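Local structure of transcriptional regulator (TetR/AcrR family) (Bacillus halodurans, 5GP9) at residues Q10-A15 / Q59-R64; N74-V79 / L83-N88; E121-Y126 / M155-L160. The protein probably represses genes of fatty acid degradation by binding their operator DNA, as a TetR-family regulator whose grip on DNA is likely relieved by a fatty-acyl effector. One frame throughout, in Å; residues are numbered along the deposited sequence.

Contact 1 (Q10-A15 / Q59-R64); sequences QIIDAA and QEKMGR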
ATOM      1  N   GLN A  10     -10.668   2.942 -26.902  1.00 28.40           N
ATOM      2  CA  GLN A  10     -10.275   1.607 -27.289  1.00 27.76           C
ATOM      3  C   GLN A  10      -8.770   1.348 -26.987  1.00 24.44           C
ATOM      4  O   GLN A  10      -8.421   0.242 -26.694  1.00 26.34           O
ATOM      5  CB  GLN A  10     -10.643   1.223 -28.762  1.00 33.43           C
ATOM      6  CG  GLN A  10      -9.748   1.719 -29.825  1.00 29.46           C
ATOM      7  CD  GLN A  10     -10.446   1.823 -31.215  1.00 24.65           C
ATOM      8  OE1 GLN A  10     -11.328   2.642 -31.400  1.00 30.50           O
ATOM      9  NE2 GLN A  10     -10.133   0.943 -32.070  1.00 28.61           N
ATOM     10  N   ILE A  11      -7.907   2.353 -27.108  1.00 25.27           N
ATOM     11  CA  ILE A  11      -6.493   2.124 -26.815  1.00 23.56           C
ATOM     12  C   ILE A  11      -6.265   1.877 -25.307  1.00 23.60           C
ATOM     13  O   ILE A  11      -5.615   0.885 -24.931  1.00 25.66           O
ATOM     14  CB  ILE A  11      -5.615   3.290 -27.322  1.00 25.77           C
ATOM     15  CG1 ILE A  11      -5.656   3.305 -28.852  1.00 27.68           C
ATOM     16  CG2 ILE A  11      -4.192   3.122 -26.897  1.00 25.31           C
ATOM     17  CD1 ILE A  11      -5.256   4.681 -29.374  1.00 25.94           C
ATOM     18  N   ILE A  12      -6.834   2.748 -24.486  1.00 26.81           N
ATOM     19  CA  ILE A  12      -6.660   2.624 -23.014  1.00 24.72           C
ATOM     20  C   ILE A  12      -7.326   1.348 -22.532  1.00 24.51           C
ATOM     21  O   ILE A  12      -6.764   0.642 -21.701  1.00 23.64           O
ATOM     22  CB  ILE A  12      -7.086   3.855 -22.246  1.00 30.30           C
ATOM     23  CG1 ILE A  12      -8.548   4.101 -22.369  1.00 34.57           C
ATOM     24  CG2 ILE A  12      -6.157   5.005 -22.573  1.00 32.90           C
ATOM     25  CD1 ILE A  12      -9.054   4.633 -21.035  1.00 49.45           C
ATOM     26  N   ASP A  13      -8.505   0.997 -23.059  1.00 26.05           N
ATOM     27  CA  ASP A  13      -9.141  -0.258 -22.623  1.00 27.98           C
ATOM     28  C   ASP A  13      -8.262  -1.430 -22.999  1.00 26.55           C
ATOM     29  O   ASP A  13      -8.109  -2.397 -22.240  1.00 24.17           O
ATOM     30  CB  ASP A  13     -10.523  -0.456 -23.307  1.00 29.28           C
ATOM     31  CG  ASP A  13     -11.588   0.440 -22.783  1.00 33.88           C
ATOM     32  OD1 ASP A  13     -11.342   1.150 -21.780  1.00 33.61           O
ATOM     33  OD2 ASP A  13     -12.671   0.425 -23.495  1.00 31.62           O
ATOM     34  N   ALA A  14      -7.648  -1.412 -24.207  1.00 23.33           N
ATOM     35  CA  ALA A  14      -6.745  -2.443 -24.590  1.00 26.64           C
ATOM     36  C   ALA A  14      -5.520  -2.477 -23.694  1.00 25.32           C
ATOM     37  O   ALA A  14      -5.024  -3.546 -23.382  1.00 27.67           O
ATOM     38  CB  ALA A  14      -6.277  -2.262 -26.059  1.00 24.36           C
ATOM     39  N   ALA A  15      -5.032  -1.296 -23.350  1.00 22.29           N
ATOM     40  CA  ALA A  15      -3.830  -1.192 -22.502  1.00 24.17           C
ATOM     41  C   ALA A  15      -4.085  -1.854 -21.124  1.00 24.14           C
ATOM     42  O   ALA A  15      -3.182  -2.615 -20.649  1.00 26.78           O
ATOM     43  CB  ALA A  15      -3.378   0.216 -22.368  1.00 24.24           C
ATOM     44  N   GLN A  59      -4.902   8.837 -14.995  1.00 25.50           N
ATOM     45  CA  GLN A  59      -5.405  10.157 -14.743  1.00 28.71           C
ATOM     46  C   GLN A  59      -6.864  10.325 -15.160  1.00 28.96           C
ATOM     47  O   GLN A  59      -7.642  10.974 -14.463  1.00 29.57           O
ATOM     48  CB  GLN A  59      -4.590  11.102 -15.578  1.00 30.79           C
ATOM     49  CG  GLN A  59      -4.759  12.580 -15.394  1.00 33.57           C
ATOM     50  CD  GLN A  59      -3.543  13.226 -16.084  1.00 47.29           C
ATOM     51  OE1 GLN A  59      -2.996  12.692 -17.093  1.00 53.42           O
ATOM     52  NE2 GLN A  59      -3.065  14.288 -15.512  1.00 49.37           N
ATOM     53  N   GLU A  60      -7.211   9.733 -16.281  1.00 31.87           N
ATOM     54  CA  GLU A  60      -8.531  10.002 -16.851  1.00 32.24           C
ATOM     55  C   GLU A  60      -9.552   9.321 -15.958  1.00 32.14           C
ATOM     56  O   GLU A  60     -10.518   9.936 -15.491  1.00 34.29           O
ATOM     57  CB  GLU A  60      -8.553   9.535 -18.295  1.00 40.53           C
ATOM     58  CG  GLU A  60      -9.874   9.771 -19.032  1.00 42.06           C
ATOM     59  CD  GLU A  60     -10.814   8.613 -18.784  1.00 50.65           C
ATOM     60  OE1 GLU A  60     -10.346   7.428 -18.919  1.00 57.59           O
ATOM     61  OE2 GLU A  60     -11.989   8.889 -18.458  1.00 54.58           O
ATOM     62  N   LYS A  61      -9.280   8.078 -15.682  1.00 30.30           N
ATOM     63  CA  LYS A  61     -10.111   7.261 -14.779  1.00 33.52           C
ATOM     64  C   LYS A  61     -10.260   7.739 -13.362  1.00 34.55           C
ATOM     65  O   LYS A  61     -11.337   7.661 -12.802  1.00 35.24           O
ATOM     66  CB  LYS A  61      -9.594   5.864 -14.756  1.00 29.24           C
ATOM     67  CG  LYS A  61      -9.819   5.170 -16.066  1.00 36.41           C
ATOM     68  CD  LYS A  61      -9.373   3.746 -15.969  1.00 30.65           C
ATOM     69  CE  LYS A  61      -9.595   2.913 -17.207  1.00 31.33           C
ATOM     70  NZ  LYS A  61     -10.907   2.711 -17.767  1.00 33.50           N
ATOM     71  N   MET A  62      -9.162   8.176 -12.755  1.00 32.58           N
ATOM     72  CA  MET A  62      -9.256   8.794 -11.436  1.00 29.96           C
ATOM     73  C   MET A  62     -10.115  10.036 -11.422  1.00 33.52           C
ATOM     74  O   MET A  62     -10.878  10.254 -10.501  1.00 35.19           O
ATOM     75  CB  MET A  62      -7.831   9.093 -10.913  1.00 31.28           C
ATOM     76  CG  MET A  62      -7.149   7.832 -10.480  1.00 39.41           C
ATOM     77  SD  MET A  62      -7.914   7.007  -9.016  1.00 44.39           S
ATOM     78  CE  MET A  62      -8.403   8.399  -8.095  1.00 29.25           C
ATOM     79  N   GLY A  63      -9.997  10.871 -12.457  1.00 30.59           N
ATOM     80  CA  GLY A  63     -10.740  12.065 -12.525  1.00 35.44           C
ATOM     81  C   GLY A  63     -12.208  11.780 -12.523  1.00 33.34           C
ATOM     82  O   GLY A  63     -12.934  12.447 -11.803  1.00 42.83           O
ATOM     83  N   ARG A  64     -12.624  10.761 -13.253  1.00 33.12           N
ATOM     84  CA  ARG A  64     -14.061  10.383 -13.302  1.00 40.06           C
ATOM     85  C   ARG A  64     -14.567   9.710 -12.041  1.00 40.60           C
ATOM     86  O   ARG A  64     -15.703   9.917 -11.660  1.00 42.99           O
ATOM     87  CB  ARG A  64     -14.354   9.449 -14.463  1.00 40.80           C
ATOM     88  CG  ARG A  64     -14.083  10.097 -15.803  1.00 48.54           C
ATOM     89  CD  ARG A  64     -14.698   9.386 -17.014  1.00 49.49           C
ATOM     90  NE  ARG A  64     -14.556  10.300 -18.169  1.00 58.60           N
ATOM     91  CZ  ARG A  64     -15.419  11.264 -18.533  1.00 46.84           C
ATOM     92  NH1 ARG A  64     -16.602  11.434 -17.920  1.00 47.71           N
ATOM     93  NH2 ARG A  64     -15.115  12.048 -19.570  1.00 51.56           N
TER
HETATM   94  O   HOH W   1     -10.338   0.697 -19.510  1.00 40.71           O
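Ile12 and Lys61 meet where the helix-turn-helix domain of a TetR-family repressor leans on the helix that leads into its effector-binding body. Segments 10-15 and 59-64 run almost perpendicular, at 98°, with a closest axis approach of 12.6 Å, a spacing bridged by side chains and one water. Ile12 supplies the apolar part. Its CG1 branch stands between the backbone N and the carbonyl carbon (chi1 65°), which carries CD1 toward the other helix. That methyl comes to 3.7 Å from Glu60 OE1, the two side chains crossing at about a right angle, and it also lies beside the ammonium group of Lys61. The methyl thus faces a carboxylate and an ammonium group lying on the same side of it, while Leu57 and Phe47 cover more of the same side chain.

Glu60 directs its carboxylate along its own helix, toward the next turn. With CG anti to the backbone N and the chain bent at chi2 (-86°), OE2 receives Arg64 NE in a salt bridge of 2.9 Å; the oxygen lies exactly in the guanidinium plane, at its edge, and is approached nearly along its C-O axis. The other oxygen, OE1, has a weak hydrogen bond from Tyr8, so each carboxylate oxygen has a partner.

The polar link between the helices is indirect. Lys61 is extended through chi2 and chi3, its last torsion bends NZ aside, and a palmitic acid bound in the body lies close to the same side chain. Asp13 OD1 and Lys61 NZ remain 4.3 Å apart, beyond a salt bridge. A single water joins them, donating to Asp13 OD1 at 2.5 Å and accepting from Lys61 NZ at 2.7 Å.

Contact 2 (N74-V79 / L83-N88); sequences NEATDV and LKILVN
Ala76 and Ile85 form the apolar half of the contact at the N-terminus of helix 79-95, with Asp78 as N-cap, where the loop after helix 50-74 folds back over the first turns of the new helix. The methyl of Ala76 points at the helix and touches Ile85 CD1 at 4.0 Å. Ile85 reaches it with its longer branch: CG1 lies anti to the carbonyl carbon (chi1 -76°) and CD1 continues outward in an extended line, so the end of the side chain, rather than its CG2 methyl, makes the contact. Ala76 also rests on Glu81 and Lys82, while Ile85 packs against Gln72 and Met73, so that the loop, the preceding helix and the new helix come together around Ala76 and Ile85.

Hydrogen bonding supplies the other half. Val79 O accepts from Leu83 N at 3.0 Å, an i to i+4 bond of the opening turn, with an N-H...O angle of 157°. Just upstream, Asp78 OD1 accepts from Glu80 N, a backbone donor that has no preceding helical turn to serve it. Cap and first-turn bond together mark where the helix begins.

Around this start, Leu83 packs on Leu133 of helix 113-139 and on His184 and Leu188 of helix 180-189, and it also meets Leu191 of the second subunit. Val79 lies against Glu136, further along helix 113-139, so the helix beginning here is wedged between the loop and the helices of the C-terminal body.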
ATOM      1  N   ASN A  74     -22.746  14.437  -2.671  1.00 58.76           N
ATOM      2  CA  ASN A  74     -23.478  15.736  -2.658  1.00 65.08           C
ATOM      3  C   ASN A  74     -24.984  15.562  -2.526  1.00 62.19           C
ATOM      4  O   ASN A  74     -25.664  16.423  -1.976  1.00 62.81           O
ATOM      5  CB  ASN A  74     -23.133  16.592  -3.897  1.00 60.75           C
ATOM      6  CG  ASN A  74     -21.748  17.222  -3.806  1.00 68.44           C
ATOM      7  OD1 ASN A  74     -20.958  16.921  -2.902  1.00 69.39           O
ATOM      8  ND2 ASN A  74     -21.437  18.082  -4.754  1.00 71.59           N
ATOM      9  N   GLU A  75     -25.477  14.427  -3.001  1.00 57.16           N
ATOM     10  CA  GLU A  75     -26.855  14.069  -2.791  1.00 62.86           C
ATOM     11  C   GLU A  75     -27.176  13.561  -1.380  1.00 59.42           C
ATOM     12  O   GLU A  75     -28.345  13.506  -1.020  1.00 59.41           O
ATOM     13  CB  GLU A  75     -27.313  13.097  -3.885  1.00 66.89           C
ATOM     14  CG  GLU A  75     -27.551  13.819  -5.217  1.00 73.98           C
ATOM     15  CD  GLU A  75     -27.461  12.922  -6.439  1.00 84.10           C
ATOM     16  OE1 GLU A  75     -27.677  11.690  -6.303  1.00 81.23           O
ATOM     17  OE2 GLU A  75     -27.174  13.462  -7.543  1.00 89.36           O
ATOM     18  N   ALA A  76     -26.181  13.206  -0.561  1.00 51.64           N
ATOM     19  CA  ALA A  76     -26.469  12.702   0.801  1.00 48.40           C
ATOM     20  C   ALA A  76     -26.641  13.853   1.812  1.00 52.37           C
ATOM     21  O   ALA A  76     -26.332  14.991   1.500  1.00 50.08           O
ATOM     22  CB  ALA A  76     -25.351  11.790   1.269  1.00 47.52           C
ATOM     23  N   THR A  77     -27.056  13.547   3.034  1.00 54.59           N
ATOM     24  CA  THR A  77     -26.947  14.537   4.112  1.00 65.59           C
ATOM     25  C   THR A  77     -25.861  14.144   5.082  1.00 70.48           C
ATOM     26  O   THR A  77     -24.867  14.862   5.246  1.00 86.55           O
ATOM     27  CB  THR A  77     -28.287  14.774   4.808  1.00 68.33           C
ATOM     28  OG1 THR A  77     -29.142  15.439   3.875  1.00 76.11           O
ATOM     29  CG2 THR A  77     -28.142  15.664   6.041  1.00 74.15           C
ATOM     30  N   ASP A  78     -26.042  12.980   5.681  1.00 65.07           N
ATOM     31  CA  ASP A  78     -25.241  12.546   6.792  1.00 64.21           C
ATOM     32  C   ASP A  78     -23.807  12.188   6.314  1.00 64.52           C
ATOM     33  O   ASP A  78     -23.640  11.557   5.274  1.00 59.80           O
ATOM     34  CB  ASP A  78     -25.996  11.374   7.454  1.00 71.27           C
ATOM     35  CG  ASP A  78     -25.255  10.771   8.612  1.00 80.86           C
ATOM     36  OD1 ASP A  78     -24.024  10.944   8.668  1.00 79.77           O
ATOM     37  OD2 ASP A  78     -25.890  10.097   9.453  1.00 88.83           O
ATOM     38  N   VAL A  79     -22.776  12.585   7.053  1.00 52.62           N
ATOM     39  CA  VAL A  79     -21.396  12.301   6.600  1.00 52.69           C
ATOM     40  C   VAL A  79     -20.912  10.842   6.910  1.00 56.36           C
ATOM     41  O   VAL A  79     -19.797  10.402   6.449  1.00 43.37           O
ATOM     42  CB  VAL A  79     -20.394  13.336   7.168  1.00 59.14           C
ATOM     43  CG1 VAL A  79     -20.868  14.761   6.963  1.00 56.42           C
ATOM     44  CG2 VAL A  79     -20.111  13.073   8.629  1.00 63.61           C
ATOM     45  N   LEU A  83     -19.152   8.768   3.978  1.00 30.38           N
ATOM     46  CA  LEU A  83     -18.016   7.834   4.091  1.00 30.82           C
ATOM     47  C   LEU A  83     -18.471   6.471   3.508  1.00 28.37           C
ATOM     48  O   LEU A  83     -17.689   5.802   2.798  1.00 29.71           O
ATOM     49  CB  LEU A  83     -17.496   7.681   5.545  1.00 32.87           C
ATOM     50  CG  LEU A  83     -16.261   6.746   5.755  1.00 28.39           C
ATOM     51  CD1 LEU A  83     -15.092   7.247   4.932  1.00 30.91           C
ATOM     52  CD2 LEU A  83     -15.850   6.720   7.217  1.00 32.13           C
ATOM     53  N   LYS A  84     -19.724   6.045   3.755  1.00 27.41           N
ATOM     54  CA  LYS A  84     -20.155   4.797   3.268  1.00 31.11           C
ATOM     55  C   LYS A  84     -20.222   4.823   1.752  1.00 29.91           C
ATOM     56  O   LYS A  84     -19.798   3.859   1.173  1.00 28.65           O
ATOM     57  CB  LYS A  84     -21.499   4.343   3.877  1.00 37.56           C
ATOM     58  CG  LYS A  84     -21.896   2.936   3.443  1.00 45.20           C
ATOM     59  CD  LYS A  84     -23.216   2.438   4.053  1.00 55.22           C
ATOM     60  CE  LYS A  84     -23.120   2.121   5.546  1.00 61.34           C
ATOM     61  NZ  LYS A  84     -22.236   0.965   5.852  1.00 67.93           N
ATOM     62  N   ILE A  85     -20.649   5.960   1.149  1.00 29.98           N
ATOM     63  CA  ILE A  85     -20.644   6.195  -0.281  1.00 32.26           C
ATOM     64  C   ILE A  85     -19.254   6.098  -0.910  1.00 31.75           C
ATOM     65  O   ILE A  85     -19.063   5.449  -1.949  1.00 29.76           O
ATOM     66  CB  ILE A  85     -21.254   7.582  -0.625  1.00 38.67           C
ATOM     67  CG1 ILE A  85     -22.791   7.468  -0.480  1.00 42.26           C
ATOM     68  CG2 ILE A  85     -20.908   8.048  -2.041  1.00 39.89           C
ATOM     69  CD1 ILE A  85     -23.543   8.791  -0.604  1.00 41.87           C
ATOM     70  N   LEU A  86     -18.293   6.628  -0.184  1.00 29.24           N
ATOM     71  CA  LEU A  86     -16.891   6.599  -0.652  1.00 28.03           C
ATOM     72  C   LEU A  86     -16.360   5.165  -0.612  1.00 25.23           C
ATOM     73  O   LEU A  86     -15.803   4.718  -1.619  1.00 25.01           O
ATOM     74  CB  LEU A  86     -16.009   7.557   0.166  1.00 31.79           C
ATOM     75  CG  LEU A  86     -14.549   7.683  -0.305  1.00 29.60           C
ATOM     76  CD1 LEU A  86     -14.031   9.128  -0.227  1.00 31.66           C
ATOM     77  CD2 LEU A  86     -13.758   6.743   0.573  1.00 31.67           C
ATOM     78  N   VAL A  87     -16.546   4.440   0.479  1.00 27.11           N
ATOM     79  CA  VAL A  87     -16.093   3.033   0.559  1.00 26.11           C
ATOM     80  C   VAL A  87     -16.758   2.164  -0.521  1.00 28.16           C
ATOM     81  O   VAL A  87     -16.133   1.388  -1.216  1.00 25.42           O
ATOM     82  CB  VAL A  87     -16.330   2.488   1.969  1.00 25.29           C
ATOM     83  CG1 VAL A  87     -15.994   1.042   2.085  1.00 24.70           C
ATOM     84  CG2 VAL A  87     -15.484   3.333   2.975  1.00 26.58           C
ATOM     85  N   ASN A  88     -18.068   2.327  -0.625  1.00 27.36           N
ATOM     86  CA  ASN A  88     -18.838   1.597  -1.582  1.00 27.39           C
ATOM     87  C   ASN A  88     -18.435   1.865  -3.016  1.00 27.50           C
ATOM     88  O   ASN A  88     -18.205   0.912  -3.741  1.00 28.76           O
ATOM     89  CB  ASN A  88     -20.321   1.842  -1.312  1.00 31.71           C
ATOM     90  CG  ASN A  88     -21.187   1.056  -2.242  1.00 35.78           C
ATOM     91  OD1 ASN A  88     -21.174  -0.199  -2.212  1.00 34.37           O
ATOM     92  ND2 ASN A  88     -21.870   1.764  -3.153  1.00 39.29           N
TER

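Contact 3 (E121-Y126 / M155-L160); sequences EVLKGY and MIFGTL
Helices 113-139 and 149-169 cross steeply where 121-126 faces 155-160, at 112° between their directions and with axes 12.6 Å apart, wide enough for large side chains to fill the space. Phe157 contributes the largest share. Its CG is anti to the backbone N (chi1 179°), which sends the ring directly toward the opposite helix. Leu123 comes from the opposite direction and meets the ring obliquely: CD1 lies 3.9 Å from Phe157 CE1, and CD2 reaches CZ at 4.1 Å, both methyls lying on one side of the ring plane, near its CE1-CZ-CE2 end.

Tyr126 approaches the same ring from its flank. CE2 of the tyrosine lies in the plane of the phenyl ring, at its edge, 4.0 Å from Phe157 CD1. The tyrosine continues past Phe157, and its OH comes to 3.9 Å from Leu160 CD1, an apolar neighbour; the hydroxyl finds its hydrogen bond with His90 ND1. On helix 149-169 itself, Thr159 turns its OG1 back to Met155 O at 2.8 Å. That carbonyl also accepts from Thr159 N, the two donors coming from opposite faces of its plane.

Bound palmitic acid touches Leu123 and Phe157, so this apolar junction helps line the fatty-acid site of the body. Helix 50-74 closes over Tyr126 with Met62, Val66 and the edge-to-face ring of Phe65, and helix 79-95 covers Leu160 with Leu86 and Phe91. Helix 149-169 also meets the second subunit: Met155 and Thr159 pack on its Thr159 and Met155, and Phe157 reaches its Glu162.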
ATOM      1  N   GLU A 121       0.844  12.129  -7.964  1.00 29.77           N
ATOM      2  CA  GLU A 121       0.188  13.336  -8.268  1.00 30.43           C
ATOM      3  C   GLU A 121      -1.259  13.102  -8.721  1.00 27.36           C
ATOM      4  O   GLU A 121      -2.155  13.859  -8.330  1.00 29.53           O
ATOM      5  CB  GLU A 121       1.009  14.145  -9.315  1.00 38.68           C
ATOM      6  CG  GLU A 121       0.357  15.449  -9.687  1.00 50.69           C
ATOM      7  CD  GLU A 121       1.161  16.236 -10.709  1.00 62.34           C
ATOM      8  OE1 GLU A 121       1.505  15.664 -11.788  1.00 62.19           O
ATOM      9  OE2 GLU A 121       1.426  17.422 -10.415  1.00 73.34           O
ATOM     10  N   VAL A 122      -1.499  11.992  -9.421  1.00 27.01           N
ATOM     11  CA  VAL A 122      -2.884  11.678  -9.851  1.00 29.55           C
ATOM     12  C   VAL A 122      -3.758  11.312  -8.610  1.00 29.75           C
ATOM     13  O   VAL A 122      -4.904  11.759  -8.431  1.00 26.95           O
ATOM     14  CB  VAL A 122      -2.912  10.536 -10.884  1.00 29.79           C
ATOM     15  CG1 VAL A 122      -4.324  10.081 -11.180  1.00 30.86           C
ATOM     16  CG2 VAL A 122      -2.203  10.950 -12.165  1.00 31.74           C
ATOM     17  N   LEU A 123      -3.190  10.514  -7.743  1.00 26.88           N
ATOM     18  CA  LEU A 123      -3.841  10.083  -6.526  1.00 28.64           C
ATOM     19  C   LEU A 123      -4.261  11.218  -5.634  1.00 29.36           C
ATOM     20  O   LEU A 123      -5.291  11.130  -4.955  1.00 26.74           O
ATOM     21  CB  LEU A 123      -2.908   9.103  -5.800  1.00 29.11           C
ATOM     22  CG  LEU A 123      -3.409   8.391  -4.552  1.00 38.14           C
ATOM     23  CD1 LEU A 123      -4.646   7.557  -4.922  1.00 37.36           C
ATOM     24  CD2 LEU A 123      -2.258   7.592  -3.891  1.00 36.28           C
ATOM     25  N   LYS A 124      -3.509  12.350  -5.656  1.00 29.42           N
ATOM     26  CA  LYS A 124      -3.826  13.476  -4.785  1.00 34.93           C
ATOM     27  C   LYS A 124      -5.235  13.967  -4.944  1.00 31.47           C
ATOM     28  O   LYS A 124      -5.848  14.370  -3.986  1.00 32.88           O
ATOM     29  CB  LYS A 124      -2.802  14.630  -4.877  1.00 38.43           C
ATOM     30  CG  LYS A 124      -2.970  15.648  -3.744  1.00 49.62           C
ATOM     31  CD  LYS A 124      -1.992  16.811  -3.888  1.00 61.98           C
ATOM     32  CE  LYS A 124      -2.612  18.150  -3.459  1.00 69.36           C
ATOM     33  NZ  LYS A 124      -1.662  19.297  -3.664  1.00 75.79           N
ATOM     34  N   GLY A 125      -5.815  13.901  -6.138  1.00 30.64           N
ATOM     35  CA  GLY A 125      -7.198  14.300  -6.314  1.00 30.83           C
ATOM     36  C   GLY A 125      -8.210  13.526  -5.440  1.00 29.18           C
ATOM     37  O   GLY A 125      -9.126  14.105  -4.848  1.00 29.07           O
ATOM     38  N   TYR A 126      -7.966  12.233  -5.298  1.00 28.02           N
ATOM     39  CA  TYR A 126      -8.859  11.388  -4.482  1.00 26.90           C
ATOM     40  C   TYR A 126      -8.586  11.688  -2.985  1.00 26.91           C
ATOM     41  O   TYR A 126      -9.475  11.861  -2.162  1.00 25.09           O
ATOM     42  CB  TYR A 126      -8.569   9.942  -4.802  1.00 27.09           C
ATOM     43  CG  TYR A 126      -9.373   8.909  -4.052  1.00 26.71           C
ATOM     44  CD1 TYR A 126     -10.694   9.127  -3.672  1.00 25.25           C
ATOM     45  CD2 TYR A 126      -8.837   7.726  -3.739  1.00 27.20           C
ATOM     46  CE1 TYR A 126     -11.416   8.156  -3.002  1.00 29.90           C
ATOM     47  CE2 TYR A 126      -9.537   6.751  -3.097  1.00 26.26           C
ATOM     48  CZ  TYR A 126     -10.828   6.970  -2.711  1.00 24.92           C
ATOM     49  OH  TYR A 126     -11.550   5.965  -2.045  1.00 29.93           O
ATOM     50  N   MET A 155      -5.053   6.659   7.033  1.00 24.46           N
ATOM     51  CA  MET A 155      -5.730   5.442   7.567  1.00 19.49           C
ATOM     52  C   MET A 155      -6.850   4.999   6.612  1.00 19.40           C
ATOM     53  O   MET A 155      -6.996   3.821   6.328  1.00 20.27           O
ATOM     54  CB  MET A 155      -6.292   5.749   8.962  1.00 20.66           C
ATOM     55  CG  MET A 155      -6.976   4.504   9.548  1.00 24.45           C
ATOM     56  SD  MET A 155      -7.786   4.600  11.164  1.00 35.77           S
ATOM     57  CE  MET A 155      -8.951   5.638  10.517  1.00 21.81           C
ATOM     58  N   ILE A 156      -7.702   5.887   6.139  1.00 20.63           N
ATOM     59  CA  ILE A 156      -8.775   5.472   5.265  1.00 21.00           C
ATOM     60  C   ILE A 156      -8.225   4.875   3.944  1.00 20.05           C
ATOM     61  O   ILE A 156      -8.609   3.790   3.459  1.00 20.72           O
ATOM     62  CB  ILE A 156      -9.723   6.653   4.970  1.00 19.77           C
ATOM     63  CG1 ILE A 156     -10.511   7.064   6.240  1.00 23.40           C
ATOM     64  CG2 ILE A 156     -10.729   6.259   3.874  1.00 20.33           C
ATOM     65  CD1 ILE A 156     -11.211   8.361   6.079  1.00 22.14           C
ATOM     66  N   PHE A 157      -7.364   5.642   3.273  1.00 19.64           N
ATOM     67  CA  PHE A 157      -6.824   5.220   2.027  1.00 20.23           C
ATOM     68  C   PHE A 157      -6.017   4.004   2.216  1.00 19.99           C
ATOM     69  O   PHE A 157      -6.127   3.040   1.399  1.00 19.64           O
ATOM     70  CB  PHE A 157      -5.988   6.293   1.342  1.00 20.67           C
ATOM     71  CG  PHE A 157      -5.439   5.801   0.058  1.00 21.26           C
ATOM     72  CD1 PHE A 157      -6.282   5.656  -1.069  1.00 23.78           C
ATOM     73  CD2 PHE A 157      -4.133   5.306  -0.009  1.00 24.23           C
ATOM     74  CE1 PHE A 157      -5.780   5.039  -2.219  1.00 23.32           C
ATOM     75  CE2 PHE A 157      -3.636   4.736  -1.144  1.00 24.80           C
ATOM     76  CZ  PHE A 157      -4.457   4.589  -2.242  1.00 24.36           C
ATOM     77  N   GLY A 158      -5.132   3.990   3.267  1.00 19.62           N
ATOM     78  CA  GLY A 158      -4.259   2.859   3.386  1.00 18.02           C
ATOM     79  C   GLY A 158      -5.046   1.574   3.639  1.00 19.21           C
ATOM     80  O   GLY A 158      -4.698   0.503   3.180  1.00 19.36           O
ATOM     81  N   THR A 159      -6.104   1.736   4.409  1.00 18.17           N
ATOM     82  CA  THR A 159      -6.999   0.602   4.702  1.00 18.49           C
ATOM     83  C   THR A 159      -7.717   0.095   3.469  1.00 18.03           C
ATOM     84  O   THR A 159      -7.710  -1.145   3.181  1.00 19.40           O
ATOM     85  CB  THR A 159      -7.986   0.923   5.874  1.00 16.71           C
ATOM     86  OG1 THR A 159      -7.240   1.110   7.056  1.00 19.26           O
ATOM     87  CG2 THR A 159      -8.848  -0.286   6.124  1.00 18.02           C
ATOM     88  N   LEU A 160      -8.395   0.967   2.780  1.00 18.59           N
ATOM     89  CA  LEU A 160      -9.153   0.550   1.557  1.00 20.39           C
ATOM     90  C   LEU A 160      -8.251  -0.079   0.510  1.00 21.95           C
ATOM     91  O   LEU A 160      -8.492  -1.128  -0.033  1.00 19.47           O
ATOM     92  CB  LEU A 160      -9.857   1.726   0.987  1.00 19.43           C
ATOM     93  CG  LEU A 160     -10.936   2.420   1.789  1.00 23.39           C
ATOM     94  CD1 LEU A 160     -11.592   3.593   1.061  1.00 25.60           C
ATOM     95  CD2 LEU A 160     -12.000   1.453   2.261  1.00 28.41           C
TER

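Overall arrangement
The contacts follow one another along the chain in numerical order. Contact 1 joins the DNA-binding domain to helix 50-74, whose far end leads into the loop of contact 2; their centres are 25 Å apart and they do not touch. The centre of contact 3 lies about 8 Å from the chain centre, 18 Å from that of contact 1 and 16 Å from that of contact 2. Contact 3 touches both: Met62 and Gln59 meet Tyr126 and Val122, while Leu86, Val87 and Leu83 meet Tyr126, Leu160 and Ile156. Palmitic acid touches residues of contacts 1 and 3, a layout consistent with effector binding in the body being felt at the DNA-binding domain through helix 50-74.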